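Local coordinates for protein catechol 1,2-dioxygenase (PDB 1DMH) that catalyses the iron(III)-dependent intradiol cleavage of catechol by molecular oxygen to cis,cis-muconate, the opening step of the catechol branch of the beta-ketoadipate pathway, at residues Leu134-Thr139 with Tyr190-Ile195; Ile225-Ser230 with Phe288-Thr293; Gln240-Gly245 with Tyr255-Gly260; Leu261-Val266 with Ala284-Asp289. One frame throughout, in Å; residues are numbered along the deposited sequence.

Contact 1: Leu134-Thr139 with Tyr190-Ile195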
loop_
_atom_site.group_PDB
_atom_site.type_symbol
_atom_site.label_atom_id
_atom_site.label_comp_id
_atom_site.label_asym_id
_atom_site.label_seq_id
_atom_site.Cartn_x
_atom_site.Cartn_y
_atom_site.Cartn_z
ATOM N N LEU A 134 -28.380 16.555 21.398
ATOM C CA LEU A 134 -29.024 16.450 20.090
ATOM C C LEU A 134 -30.107 15.380 20.169
ATOM O O LEU A 134 -29.833 14.266 20.620
ATOM C CB LEU A 134 -28.002 15.999 19.034
ATOM C CG LEU A 134 -28.205 16.228 17.532
ATOM C CD1 LEU A 134 -27.712 14.999 16.824
ATOM C CD2 LEU A 134 -29.602 16.556 17.165
ATOM N N ILE A 135 -31.326 15.718 19.747
ATOM C CA ILE A 135 -32.444 14.752 19.708
ATOM C C ILE A 135 -32.574 14.504 18.195
ATOM O O ILE A 135 -32.881 15.433 17.443
ATOM C CB ILE A 135 -33.800 15.370 20.225
ATOM C CG1 ILE A 135 -33.661 15.809 21.682
ATOM C CG2 ILE A 135 -34.963 14.380 20.064
ATOM C CD1 ILE A 135 -33.256 14.715 22.601
ATOM N N LEU A 136 -32.320 13.280 17.744
ATOM C CA LEU A 136 -32.388 12.977 16.314
ATOM C C LEU A 136 -33.497 11.941 16.146
ATOM O O LEU A 136 -33.506 10.913 16.808
ATOM C CB LEU A 136 -31.061 12.390 15.869
ATOM C CG LEU A 136 -30.540 12.319 14.425
ATOM C CD1 LEU A 136 -29.789 11.001 14.327
ATOM C CD2 LEU A 136 -31.606 12.419 13.366
ATOM N N HIS A 137 -34.436 12.214 15.262
ATOM C CA HIS A 137 -35.516 11.270 15.081
ATOM C C HIS A 137 -36.063 11.315 13.662
ATOM O O HIS A 137 -35.785 12.233 12.890
ATOM C CB HIS A 137 -36.612 11.563 16.120
ATOM C CG HIS A 137 -37.188 12.944 16.027
ATOM N ND1 HIS A 137 -38.304 13.236 15.275
ATOM C CD2 HIS A 137 -36.776 14.122 16.558
ATOM C CE1 HIS A 137 -38.560 14.532 15.347
ATOM N NE2 HIS A 137 -37.647 15.093 16.119
ATOM N N GLY A 138 -36.824 10.291 13.314
ATOM C CA GLY A 138 -37.391 10.245 11.992
ATOM C C GLY A 138 -38.224 9.006 11.822
ATOM O O GLY A 138 -38.440 8.256 12.771
ATOM N N THR A 139 -38.690 8.800 10.601
ATOM C CA THR A 139 -39.510 7.647 10.283
ATOM C C THR A 139 -38.836 6.886 9.153
ATOM O O THR A 139 -38.202 7.491 8.290
ATOM C CB THR A 139 -40.925 8.085 9.794
ATOM O OG1 THR A 139 -41.593 8.823 10.829
ATOM C CG2 THR A 139 -41.764 6.853 9.400
ATOM N N TYR A 190 -37.787 6.059 14.804
ATOM C CA TYR A 190 -36.582 5.848 15.607
ATOM C C TYR A 190 -36.324 7.201 16.249
ATOM O O TYR A 190 -36.670 8.247 15.691
ATOM C CB TYR A 190 -35.391 5.426 14.730
ATOM C CG TYR A 190 -34.838 6.526 13.831
ATOM C CD1 TYR A 190 -35.406 6.789 12.581
ATOM C CD2 TYR A 190 -33.784 7.328 14.251
ATOM C CE1 TYR A 190 -34.941 7.831 11.771
ATOM C CE2 TYR A 190 -33.309 8.372 13.450
ATOM C CZ TYR A 190 -33.891 8.618 12.212
ATOM O OH TYR A 190 -33.434 9.657 11.425
ATOM N N ARG A 191 -35.758 7.196 17.435
ATOM C CA ARG A 191 -35.475 8.443 18.091
ATOM C C ARG A 191 -34.274 8.213 18.969
ATOM O O ARG A 191 -34.200 7.207 19.680
ATOM C CB ARG A 191 -36.673 8.867 18.927
ATOM C CG ARG A 191 -36.470 10.154 19.696
ATOM C CD ARG A 191 -37.713 10.460 20.508
ATOM N NE ARG A 191 -37.485 11.493 21.522
ATOM C CZ ARG A 191 -37.731 12.794 21.356
ATOM N NH1 ARG A 191 -38.253 13.232 20.203
ATOM N NH2 ARG A 191 -37.478 13.652 22.357
ATOM N N VAL A 192 -33.296 9.105 18.894
ATOM C CA VAL A 192 -32.142 8.938 19.749
ATOM C C VAL A 192 -31.770 10.233 20.385
ATOM O O VAL A 192 -32.070 11.303 19.857
ATOM C CB VAL A 192 -30.889 8.434 18.996
ATOM C CG1 VAL A 192 -31.147 7.102 18.455
ATOM C CG2 VAL A 192 -30.514 9.389 17.876
ATOM N N ARG A 193 -31.151 10.123 21.548
ATOM C CA ARG A 193 -30.631 11.288 22.229
ATOM C C ARG A 193 -29.097 11.089 22.164
ATOM O O ARG A 193 -28.581 10.034 22.552
ATOM C CB ARG A 193 -31.105 11.353 23.685
ATOM C CG ARG A 193 -30.303 12.374 24.468
ATOM C CD ARG A 193 -30.770 12.579 25.897
ATOM N NE ARG A 193 -29.775 13.406 26.566
ATOM C CZ ARG A 193 -29.923 13.947 27.767
ATOM N NH1 ARG A 193 -31.035 13.749 28.440
ATOM N NH2 ARG A 193 -28.956 14.696 28.281
ATOM N N THR A 194 -28.378 12.081 21.641
ATOM C CA THR A 194 -26.930 11.972 21.555
ATOM C C THR A 194 -26.362 13.403 21.621
ATOM O O THR A 194 -26.970 14.266 22.267
ATOM C CB THR A 194 -26.525 11.254 20.253
ATOM O OG1 THR A 194 -25.117 11.023 20.263
ATOM C CG2 THR A 194 -26.913 12.064 19.031
ATOM N N ILE A 195 -25.199 13.657 21.019
ATOM C CA ILE A 195 -24.661 15.019 20.997
ATOM C C ILE A 195 -24.314 15.381 19.548
ATOM O O ILE A 195 -24.146 14.491 18.706
ATOM C CB ILE A 195 -23.368 15.184 21.864
ATOM C CG1 ILE A 195 -22.282 14.234 21.368
ATOM C CG2 ILE A 195 -23.671 14.944 23.342
ATOM C CD1 ILE A 195 -20.944 14.449 22.034
#

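Contact 2: Ile225-Ser230 with Phe288-Thr293. With FE (Fe (III) ion), chain C; MCT (4-methylcatechol), chain D.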
loop_
_atom_site.group_PDB
_atom_site.type_symbol
_atom_site.label_atom_id
_atom_site.label_comp_id
_atom_site.label_asym_id
_atom_site.label_seq_id
_atom_site.Cartn_x
_atom_site.Cartn_y
_atom_site.Cartn_z
ATOM N N ILE A 225 -23.448 12.328 10.439
ATOM C CA ILE A 225 -23.932 11.170 11.194
ATOM C C ILE A 225 -24.167 10.031 10.198
ATOM O O ILE A 225 -24.831 10.224 9.185
ATOM C CB ILE A 225 -25.247 11.520 11.915
ATOM C CG1 ILE A 225 -24.984 12.662 12.910
ATOM C CG2 ILE A 225 -25.817 10.276 12.616
ATOM C CD1 ILE A 225 -26.243 13.276 13.506
ATOM N N HIS A 226 -23.609 8.859 10.485
ATOM C CA HIS A 226 -23.734 7.688 9.608
ATOM C C HIS A 226 -24.995 6.869 9.894
ATOM O O HIS A 226 -25.435 6.784 11.034
ATOM C CB HIS A 226 -22.541 6.752 9.820
ATOM C CG HIS A 226 -21.234 7.322 9.382
ATOM N ND1 HIS A 226 -20.765 7.198 8.085
ATOM C CD2 HIS A 226 -20.299 8.031 10.059
ATOM C CE1 HIS A 226 -19.594 7.805 7.989
ATOM N NE2 HIS A 226 -19.290 8.317 9.169
ATOM N N TYR A 227 -25.535 6.247 8.849
ATOM C CA TYR A 227 -26.692 5.374 8.956
ATOM C C TYR A 227 -26.536 4.091 8.130
ATOM O O TYR A 227 -25.986 4.111 7.021
ATOM C CB TYR A 227 -27.960 6.016 8.377
ATOM C CG TYR A 227 -28.639 7.095 9.169
ATOM C CD1 TYR A 227 -28.164 8.408 9.156
ATOM C CD2 TYR A 227 -29.794 6.807 9.894
ATOM C CE1 TYR A 227 -28.834 9.423 9.850
ATOM C CE2 TYR A 227 -30.478 7.798 10.594
ATOM C CZ TYR A 227 -30.000 9.102 10.567
ATOM O OH TYR A 227 -30.695 10.080 11.237
ATOM N N PHE A 228 -27.047 2.995 8.694
ATOM C CA PHE A 228 -27.208 1.707 8.018
ATOM C C PHE A 228 -28.701 1.502 8.340
ATOM O O PHE A 228 -29.127 1.700 9.480
ATOM C CB PHE A 228 -26.464 0.555 8.683
ATOM C CG PHE A 228 -25.130 0.246 8.086
ATOM C CD1 PHE A 228 -24.824 0.576 6.768
ATOM C CD2 PHE A 228 -24.182 -0.402 8.842
ATOM C CE1 PHE A 228 -23.564 0.257 6.225
ATOM C CE2 PHE A 228 -22.925 -0.726 8.315
ATOM C CZ PHE A 228 -22.616 -0.395 7.004
ATOM N N VAL A 229 -29.507 1.179 7.341
ATOM C CA VAL A 229 -30.897 0.869 7.608
ATOM C C VAL A 229 -31.166 -0.423 6.834
ATOM O O VAL A 229 -30.901 -0.513 5.628
ATOM C CB VAL A 229 -31.882 1.966 7.119
ATOM C CG1 VAL A 229 -33.330 1.595 7.528
ATOM C CG2 VAL A 229 -31.507 3.317 7.725
ATOM N N SER A 230 -31.641 -1.442 7.535
ATOM C CA SER A 230 -31.991 -2.695 6.877
ATOM C C SER A 230 -33.380 -3.174 7.346
ATOM O O SER A 230 -33.837 -2.832 8.451
ATOM C CB SER A 230 -30.918 -3.767 7.123
ATOM O OG SER A 230 -30.706 -4.019 8.484
ATOM N N PHE A 288 -34.906 13.309 10.381
ATOM C CA PHE A 288 -34.446 12.782 9.100
ATOM C C PHE A 288 -35.146 11.465 8.841
ATOM O O PHE A 288 -34.974 10.510 9.596
ATOM C CB PHE A 288 -32.929 12.564 9.077
ATOM C CG PHE A 288 -32.406 12.170 7.718
ATOM C CD1 PHE A 288 -32.571 13.022 6.623
ATOM C CD2 PHE A 288 -31.802 10.935 7.510
ATOM C CE1 PHE A 288 -32.147 12.649 5.337
ATOM C CE2 PHE A 288 -31.378 10.560 6.232
ATOM C CZ PHE A 288 -31.558 11.429 5.147
ATOM N N ASP A 289 -35.973 11.440 7.796
ATOM C CA ASP A 289 -36.700 10.226 7.411
ATOM C C ASP A 289 -35.921 9.553 6.305
ATOM O O ASP A 289 -35.275 10.227 5.486
ATOM C CB ASP A 289 -38.092 10.522 6.844
ATOM C CG ASP A 289 -38.975 11.268 7.801
ATOM O OD1 ASP A 289 -38.829 11.104 9.027
ATOM O OD2 ASP A 289 -39.845 11.994 7.311
ATOM N N LEU A 290 -35.996 8.228 6.273
ATOM C CA LEU A 290 -35.315 7.456 5.243
ATOM C C LEU A 290 -36.316 6.562 4.541
ATOM O O LEU A 290 -37.184 5.980 5.183
ATOM C CB LEU A 290 -34.204 6.594 5.845
ATOM C CG LEU A 290 -33.108 7.417 6.520
ATOM C CD1 LEU A 290 -33.540 7.641 7.953
ATOM C CD2 LEU A 290 -31.746 6.708 6.480
ATOM N N LYS A 291 -36.192 6.470 3.219
ATOM C CA LYS A 291 -37.080 5.628 2.417
ATOM C C LYS A 291 -36.213 4.556 1.766
ATOM O O LYS A 291 -35.178 4.860 1.148
ATOM C CB LYS A 291 -37.808 6.454 1.349
ATOM C CG LYS A 291 -38.836 5.638 0.539
ATOM C CD LYS A 291 -39.597 6.545 -0.442
ATOM C CE LYS A 291 -40.489 5.769 -1.416
ATOM N NZ LYS A 291 -41.568 5.046 -0.713
ATOM N N LEU A 292 -36.644 3.307 1.920
ATOM C CA LEU A 292 -35.910 2.151 1.405
ATOM C C LEU A 292 -36.354 1.639 0.021
ATOM O O LEU A 292 -37.445 1.949 -0.456
ATOM C CB LEU A 292 -36.004 1.008 2.422
ATOM C CG LEU A 292 -35.526 1.224 3.859
ATOM C CD1 LEU A 292 -35.653 -0.091 4.595
ATOM C CD2 LEU A 292 -34.073 1.696 3.895
ATOM N N THR A 293 -35.486 0.867 -0.624
ATOM C CA THR A 293 -35.809 0.290 -1.920
ATOM C C THR A 293 -35.949 -1.231 -1.756
ATOM O O THR A 293 -35.348 -1.849 -0.862
ATOM C CB THR A 293 -34.725 0.611 -2.978
ATOM O OG1 THR A 293 -33.461 0.120 -2.529
ATOM C CG2 THR A 293 -34.604 2.109 -3.191
HETATM FE FE FE C . -17.721 9.615 9.651
HETATM C C1 MCT D . -13.832 9.100 6.450
HETATM C C2 MCT D . -15.199 8.786 6.541
HETATM C C3 MCT D . -15.874 9.085 7.743
HETATM O O3 MCT D . -17.208 8.787 7.846
HETATM C C4 MCT D . -15.228 9.671 8.818
HETATM O O4 MCT D . -15.936 9.944 9.962
HETATM C C5 MCT D . -13.897 9.986 8.753
HETATM C C6 MCT D . -13.162 9.682 7.498
HETATM C C MCT D . -13.071 8.780 5.149
HETATM O O HOH W 1 -15.903 8.004 8.792
#

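Contact 3: Gln240-Gly245 with Tyr255-Gly260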
loop_
_atom_site.group_PDB
_atom_site.type_symbol
_atom_site.label_atom_id
_atom_site.label_comp_id
_atom_site.label_asym_id
_atom_site.label_seq_id
_atom_site.Cartn_x
_atom_site.Cartn_y
_atom_site.Cartn_z
ATOM N N GLN A 240 -25.639 8.971 4.990
ATOM C CA GLN A 240 -25.240 9.777 6.139
ATOM C C GLN A 240 -25.926 11.119 5.992
ATOM O O GLN A 240 -26.460 11.426 4.919
ATOM C CB GLN A 240 -23.733 10.000 6.156
ATOM C CG GLN A 240 -23.339 11.166 5.300
ATOM C CD GLN A 240 -21.848 11.478 5.290
ATOM O OE1 GLN A 240 -21.454 12.584 4.860
ATOM N NE2 GLN A 240 -21.015 10.531 5.727
ATOM N N ILE A 241 -25.964 11.894 7.069
ATOM C CA ILE A 241 -26.523 13.238 6.964
ATOM C C ILE A 241 -25.457 14.219 7.402
ATOM O O ILE A 241 -24.618 13.903 8.239
ATOM C CB ILE A 241 -27.824 13.444 7.783
ATOM C CG1 ILE A 241 -27.640 13.034 9.242
ATOM C CG2 ILE A 241 -28.948 12.697 7.094
ATOM C CD1 ILE A 241 -28.901 13.202 10.106
ATOM N N ASN A 242 -25.487 15.385 6.771
ATOM C CA ASN A 242 -24.558 16.476 7.018
ATOM C C ASN A 242 -25.253 17.546 7.823
ATOM O O ASN A 242 -26.396 17.901 7.528
ATOM C CB ASN A 242 -24.132 17.099 5.692
ATOM C CG ASN A 242 -23.163 16.267 4.974
ATOM O OD1 ASN A 242 -21.999 16.235 5.346
ATOM N ND2 ASN A 242 -23.622 15.537 3.951
ATOM N N VAL A 243 -24.568 18.069 8.829
ATOM C CA VAL A 243 -25.165 19.129 9.634
ATOM C C VAL A 243 -25.079 20.419 8.798
ATOM O O VAL A 243 -23.987 20.857 8.400
ATOM C CB VAL A 243 -24.418 19.280 10.991
ATOM C CG1 VAL A 243 -24.989 20.444 11.777
ATOM C CG2 VAL A 243 -24.536 17.973 11.789
ATOM N N ALA A 244 -26.232 21.012 8.510
ATOM C CA ALA A 244 -26.245 22.228 7.699
ATOM C C ALA A 244 -25.420 23.362 8.346
ATOM O O ALA A 244 -25.347 23.494 9.573
ATOM C CB ALA A 244 -27.719 22.681 7.433
ATOM N N GLY A 245 -24.770 24.155 7.502
ATOM C CA GLY A 245 -23.980 25.269 7.995
ATOM C C GLY A 245 -22.509 24.969 8.177
ATOM O O GLY A 245 -21.715 25.890 8.333
ATOM N N TYR A 255 -15.647 13.566 -0.469
ATOM C CA TYR A 255 -16.692 13.755 -1.494
ATOM C C TYR A 255 -17.996 12.973 -1.251
ATOM O O TYR A 255 -18.616 12.454 -2.183
ATOM C CB TYR A 255 -16.129 13.344 -2.852
ATOM C CG TYR A 255 -14.805 13.979 -3.156
ATOM C CD1 TYR A 255 -14.739 15.312 -3.544
ATOM C CD2 TYR A 255 -13.605 13.251 -3.053
ATOM C CE1 TYR A 255 -13.513 15.922 -3.833
ATOM C CE2 TYR A 255 -12.367 13.854 -3.341
ATOM C CZ TYR A 255 -12.345 15.192 -3.731
ATOM O OH TYR A 255 -11.169 15.827 -4.029
ATOM N N ALA A 256 -18.437 12.921 -0.004
ATOM C CA ALA A 256 -19.626 12.154 0.304
ATOM C C ALA A 256 -20.912 12.945 0.419
ATOM O O ALA A 256 -21.989 12.365 0.433
ATOM C CB ALA A 256 -19.398 11.378 1.586
ATOM N N THR A 257 -20.830 14.259 0.516
ATOM C CA THR A 257 -22.058 15.024 0.667
ATOM C C THR A 257 -22.910 15.041 -0.603
ATOM O O THR A 257 -22.396 15.094 -1.725
ATOM C CB THR A 257 -21.735 16.443 1.187
ATOM O OG1 THR A 257 -20.818 17.070 0.304
ATOM C CG2 THR A 257 -21.045 16.357 2.539
ATOM N N ARG A 258 -24.226 14.949 -0.407
ATOM C CA ARG A 258 -25.204 14.935 -1.490
ATOM C C ARG A 258 -26.414 15.755 -1.159
ATOM O O ARG A 258 -26.788 15.870 0.005
ATOM C CB ARG A 258 -25.747 13.545 -1.732
ATOM C CG ARG A 258 -24.752 12.546 -2.144
ATOM C CD ARG A 258 -25.525 11.538 -2.882
ATOM N NE ARG A 258 -24.651 10.629 -3.579
ATOM C CZ ARG A 258 -25.064 9.825 -4.548
ATOM N NH1 ARG A 258 -26.340 9.837 -4.916
ATOM N NH2 ARG A 258 -24.193 9.015 -5.139
ATOM N N GLU A 259 -27.056 16.279 -2.197
ATOM C CA GLU A 259 -28.273 17.056 -2.009
ATOM C C GLU A 259 -29.309 16.112 -1.443
ATOM O O GLU A 259 -29.453 14.982 -1.915
ATOM C CB GLU A 259 -28.782 17.616 -3.335
ATOM C CG GLU A 259 -27.914 18.709 -3.895
ATOM C CD GLU A 259 -28.471 19.238 -5.203
ATOM O OE1 GLU A 259 -29.661 19.672 -5.193
ATOM O OE2 GLU A 259 -27.728 19.219 -6.231
ATOM N N GLY A 260 -30.033 16.583 -0.442
ATOM C CA GLY A 260 -31.024 15.741 0.175
ATOM C C GLY A 260 -30.466 15.118 1.436
ATOM O O GLY A 260 -31.212 14.527 2.192
#

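Contact 4: Leu261-Val266 with Ala284-Asp289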
loop_
_atom_site.group_PDB
_atom_site.type_symbol
_atom_site.label_atom_id
_atom_site.label_comp_id
_atom_site.label_asym_id
_atom_site.label_seq_id
_atom_site.Cartn_x
_atom_site.Cartn_y
_atom_site.Cartn_z
ATOM N N LEU A 261 -29.163 15.232 1.668
ATOM C CA LEU A 261 -28.571 14.661 2.878
ATOM C C LEU A 261 -28.051 15.740 3.837
ATOM O O LEU A 261 -27.409 15.423 4.853
ATOM C CB LEU A 261 -27.439 13.691 2.530
ATOM C CG LEU A 261 -27.815 12.476 1.673
ATOM C CD1 LEU A 261 -26.567 11.615 1.460
ATOM C CD2 LEU A 261 -28.937 11.672 2.343
ATOM N N VAL A 262 -28.321 17.007 3.518
ATOM C CA VAL A 262 -27.894 18.121 4.375
ATOM C C VAL A 262 -29.103 18.461 5.239
ATOM O O VAL A 262 -30.150 18.819 4.719
ATOM C CB VAL A 262 -27.489 19.351 3.526
ATOM C CG1 VAL A 262 -27.082 20.503 4.428
ATOM C CG2 VAL A 262 -26.360 18.965 2.576
ATOM N N VAL A 263 -28.955 18.356 6.551
ATOM C CA VAL A 263 -30.064 18.592 7.467
ATOM C C VAL A 263 -29.791 19.713 8.488
ATOM O O VAL A 263 -28.693 19.811 9.043
ATOM C CB VAL A 263 -30.381 17.236 8.200
ATOM C CG1 VAL A 263 -31.541 17.388 9.178
ATOM C CG2 VAL A 263 -30.667 16.135 7.157
ATOM N N ASP A 264 -30.792 20.557 8.731
ATOM C CA ASP A 264 -30.646 21.642 9.703
ATOM C C ASP A 264 -30.832 21.131 11.124
ATOM O O ASP A 264 -31.772 20.391 11.406
ATOM C CB ASP A 264 -31.706 22.737 9.522
ATOM C CG ASP A 264 -31.761 23.292 8.117
ATOM O OD1 ASP A 264 -30.713 23.732 7.592
ATOM O OD2 ASP A 264 -32.872 23.294 7.536
ATOM N N ALA A 265 -29.952 21.542 12.022
ATOM C CA ALA A 265 -30.085 21.176 13.427
ATOM C C ALA A 265 -30.719 22.413 14.073
ATOM O O ALA A 265 -30.051 23.430 14.247
ATOM C CB ALA A 265 -28.723 20.909 14.043
ATOM N N VAL A 266 -32.002 22.333 14.392
ATOM C CA VAL A 266 -32.726 23.435 15.014
ATOM C C VAL A 266 -32.421 23.561 16.507
ATOM O O VAL A 266 -32.503 22.576 17.246
ATOM C CB VAL A 266 -34.232 23.234 14.843
ATOM C CG1 VAL A 266 -34.995 24.288 15.605
ATOM C CG2 VAL A 266 -34.577 23.260 13.365
ATOM N N ALA A 284 -30.311 20.691 20.474
ATOM C CA ALA A 284 -30.535 20.797 19.039
ATOM C C ALA A 284 -31.457 19.630 18.609
ATOM O O ALA A 284 -31.455 18.547 19.215
ATOM C CB ALA A 284 -29.206 20.720 18.305
ATOM N N GLU A 285 -32.268 19.865 17.584
ATOM C CA GLU A 285 -33.144 18.819 17.068
ATOM C C GLU A 285 -32.976 18.671 15.549
ATOM O O GLU A 285 -32.930 19.674 14.815
ATOM C CB GLU A 285 -34.615 19.111 17.390
ATOM C CG GLU A 285 -35.591 18.114 16.763
ATOM C CD GLU A 285 -37.038 18.444 17.061
ATOM O OE1 GLU A 285 -37.403 19.639 16.996
ATOM O OE2 GLU A 285 -37.826 17.515 17.337
ATOM N N MET A 286 -32.865 17.423 15.095
ATOM C CA MET A 286 -32.753 17.094 13.672
ATOM C C MET A 286 -33.764 15.991 13.389
ATOM O O MET A 286 -33.901 15.047 14.159
ATOM C CB MET A 286 -31.356 16.590 13.303
ATOM C CG MET A 286 -30.235 17.609 13.502
ATOM S SD MET A 286 -28.577 16.974 13.114
ATOM C CE MET A 286 -28.658 16.886 11.376
ATOM N N VAL A 287 -34.505 16.142 12.300
ATOM C CA VAL A 287 -35.486 15.153 11.892
ATOM C C VAL A 287 -34.959 14.619 10.558
ATOM O O VAL A 287 -34.570 15.401 9.699
ATOM C CB VAL A 287 -36.880 15.801 11.649
ATOM C CG1 VAL A 287 -37.902 14.737 11.260
ATOM C CG2 VAL A 287 -37.326 16.536 12.881
ATOM N N PHE A 288 -34.906 13.309 10.381
ATOM C CA PHE A 288 -34.446 12.782 9.100
ATOM C C PHE A 288 -35.146 11.465 8.841
ATOM O O PHE A 288 -34.974 10.510 9.596
ATOM C CB PHE A 288 -32.929 12.564 9.077
ATOM C CG PHE A 288 -32.406 12.170 7.718
ATOM C CD1 PHE A 288 -32.571 13.022 6.623
ATOM C CD2 PHE A 288 -31.802 10.935 7.510
ATOM C CE1 PHE A 288 -32.147 12.649 5.337
ATOM C CE2 PHE A 288 -31.378 10.560 6.232
ATOM C CZ PHE A 288 -31.558 11.429 5.147
ATOM N N ASP A 289 -35.973 11.440 7.796
ATOM C CA ASP A 289 -36.700 10.226 7.411
ATOM C C ASP A 289 -35.921 9.553 6.305
ATOM O O ASP A 289 -35.275 10.227 5.486
ATOM C CB ASP A 289 -38.092 10.522 6.844
ATOM C CG ASP A 289 -38.975 11.268 7.801
ATOM O OD1 ASP A 289 -38.829 11.104 9.027
ATOM O OD2 ASP A 289 -39.845 11.994 7.311
HETATM O O HOH W 2 -34.089 19.038 11.102
#

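Contact 1: Leu134-Thr139 with Tyr190-Ile195
Six backbone hydrogen bonds tie Leu-134 to Thr-139 against Tyr-190 to Ile-195, two in each of the antiparallel hydrogen-bonded pairs Leu-134 with Thr-194, Leu-136 with Val-192 and Gly-138 with Tyr-190. The straightest runs from Thr-194 N to Leu-134 O, 2.8 Å long and nearly along the C=O axis; its return bond, Leu-134 N to Thr-194 O, comes in above the carbonyl plane. The pair at Gly-138 is looser, its bonds reaching 3.1 Å between Gly-138 N and Tyr-190 O. Between these pairs Ile-135 and His-137 turn their own N-H and C=O to strand 283-291 on the other edge, so strand 133-141 is an interior strand of the beta sandwich that forms the catalytic domain of intradiol dioxygenases. On the face with Leu-136, Tyr-190 takes the crowded first torsion (chi1 70°), which folds its ring over the backbone of Gly-138, whose N sits 3.4 Å above the ring plane. The phenol OH is thereby delivered to Phe-288 O and Tyr-227 OH. Thr-194 OG1, also on this face, is hydrogen-bonded to His-157 NE2. On the opposite face Ile-135 CG2 lies over one face of the Arg-191 guanidinium, 3.4 Å from Arg-191 CZ. Arg-191 NH2 is hydrogen-bonded to Asn-277 OD1, Arg-193 makes a salt bridge with Glu-280, and His-137 NE2 bonds Glu-285.

Contact 2: Ile225-Ser230 with Phe288-Thr293
The two backbones run well apart, their nearest CA atoms, those of Val-229 and Leu-292, 8.1 Å from each other, so the space between is bridged by side chains alone. Alternate residues supply them: Tyr-227 and Val-229 from strand 220-230 meet Phe-288, Leu-290 and Leu-292. Leu-290 does the wedging. Its CD2 methyl reaches between the two side chains opposite, 3.6 Å from Val-229 CG2 and 3.9 Å from Tyr-227 CD2, approaching the ring obliquely. Val-229 splits its branches: with CG1 anti to the backbone N (chi1 -176°), CG2 meets Leu-290 while CG1 packs 3.7 Å from Leu-292 CD2. At the other end the rings of Tyr-227 and Phe-288 cross obliquely, planes 56° apart, with Tyr-227 CZ 4.0 Å from Phe-288 CD2. Tyr-227 OH lies near the plane of the phenylalanine ring at its edge, and this buried hydroxyl is satisfied by the OH of Tyr-190. His-226, on the other side of the strand, serves the active site. With its CG anti to the carbonyl carbon, it carries NE2 to within 2.1 Å of the iron, and Trp-156 stacks on its imidazole. Tyr-164 and His-224 bind the same metal, while 4-methylcatechol chelates it through O3 and O4. One strand thus shows a hydrophobic face to the sandwich core and on its reverse a histidine ligand of the non-haem Fe(III) site, which in intradiol dioxygenases is built from histidines and tyrosines.

Contact 3: Gln240-Gly245 with Tyr255-Gly260
Asn-242 and Thr-257 make the tight part of this small contact. The CG2 methyl of Thr-257 is pressed against the asparagine amide, 3.0 Å from Asn-242 OD1 and 3.1 Å from Asn-242 ND2, and the two side chains cross at about a right angle. With CG2 anti to its carbonyl carbon, Thr-257 offers the methyl to Asn-242 while OG1 bonds Thr-249 O. Asn-242 ND2 is buried here and finds no hydrogen-bond partner in the model. Beside it the fit is slacker: Gln-240 stretches out its side chain so that OE1 comes 4.0 Å from Ala-256 CB, and the same oxygen takes a weak hydrogen bond from Arg-221. Further along, the two chains diverge. The end of Arg-258 leads away to a salt bridge with Asp-89, while Glu-259, Gly-260 and Gly-245 lie exposed. The side chain of Gln-240 packs on His-224 and His-226 and comes to about 5 Å, nearest atoms, from the iron and from 4-methylcatechol, a second-shell position. The loop of Tyr-255 to Gly-260 runs between strands 237-243 and 262-268, Ala-256 touching Arg-221 of strand 220-230, and Tyr-255 meets Phe-14, in helix 9-18 of the second subunit, edge-to-face.

Contact 4: Leu261-Val266 with Ala284-Asp289
Strands 262-268 and 283-291 run roughly antiparallel here, their touching parts 147° apart end to end, and only Val-266 and Glu-285 form a hydrogen-bonded pair across these segments. Both bonds lie in the carbonyl plane but are somewhat bent: Val-266 N to Glu-285 O, 2.8 Å, and Glu-285 N to Val-266 O. Both strands belong to the beta sandwich of the intradiol dioxygenase domain; toward Val-263 and Phe-288 they splay, and side chains take over from backbone pairing. Met-286 fills the widening gap. Its CG, anti to the carbonyl carbon, lies 3.7 Å from Ala-265 CB, and the bend at the thioether (chi3 72°) brings the terminal methyl back so that CE stands 3.6 Å from Val-263 CB. Val-263 faces two neighbours with its two branches: CG1 also lies near Met-286 CE, whereas CG2, anti to the carbonyl carbon, reaches Phe-288 CD1 at 3.7 Å, the valine and phenylalanine side chains crossing at about a right angle. Leu-261 touches the far end of that ring obliquely, CD2 to Phe-288 CZ. Ile-241 of strand 237-243 packs on Val-263, Met-286 and Phe-288 alike, joining this group to the sandwich interior. Where the backbones have parted too far for a direct bond, water 2 spans them, donating to Asp-264 O at 2.7 Å and accepting from Val-287 N at 3.2 Å.

All four contacts reach one large mixed sheet, curled into the sandwich of the catalytic domain, contact 3 through strand 237-243 with a loop beside it. Contact 1 closes first along the chain; contact 3 is nested inside the loop closed by contact 2, and contact 4 follows contact 3, ending on the same strand 283-291 as contact 2. Contacts 1 and 4 lie closest, centres about 9 Å apart, and their strands 133-141 and 283-291 are neighbours; contacts 1 and 3 are furthest apart, at about 17 Å. Backbone bonds of Ile-241 to Ile-225 and of Asn-242 to Leu-261 and Val-263 join contact 3 to contacts 2 and 4. The iron-bearing strand 220-230 is thereby built into the sandwich.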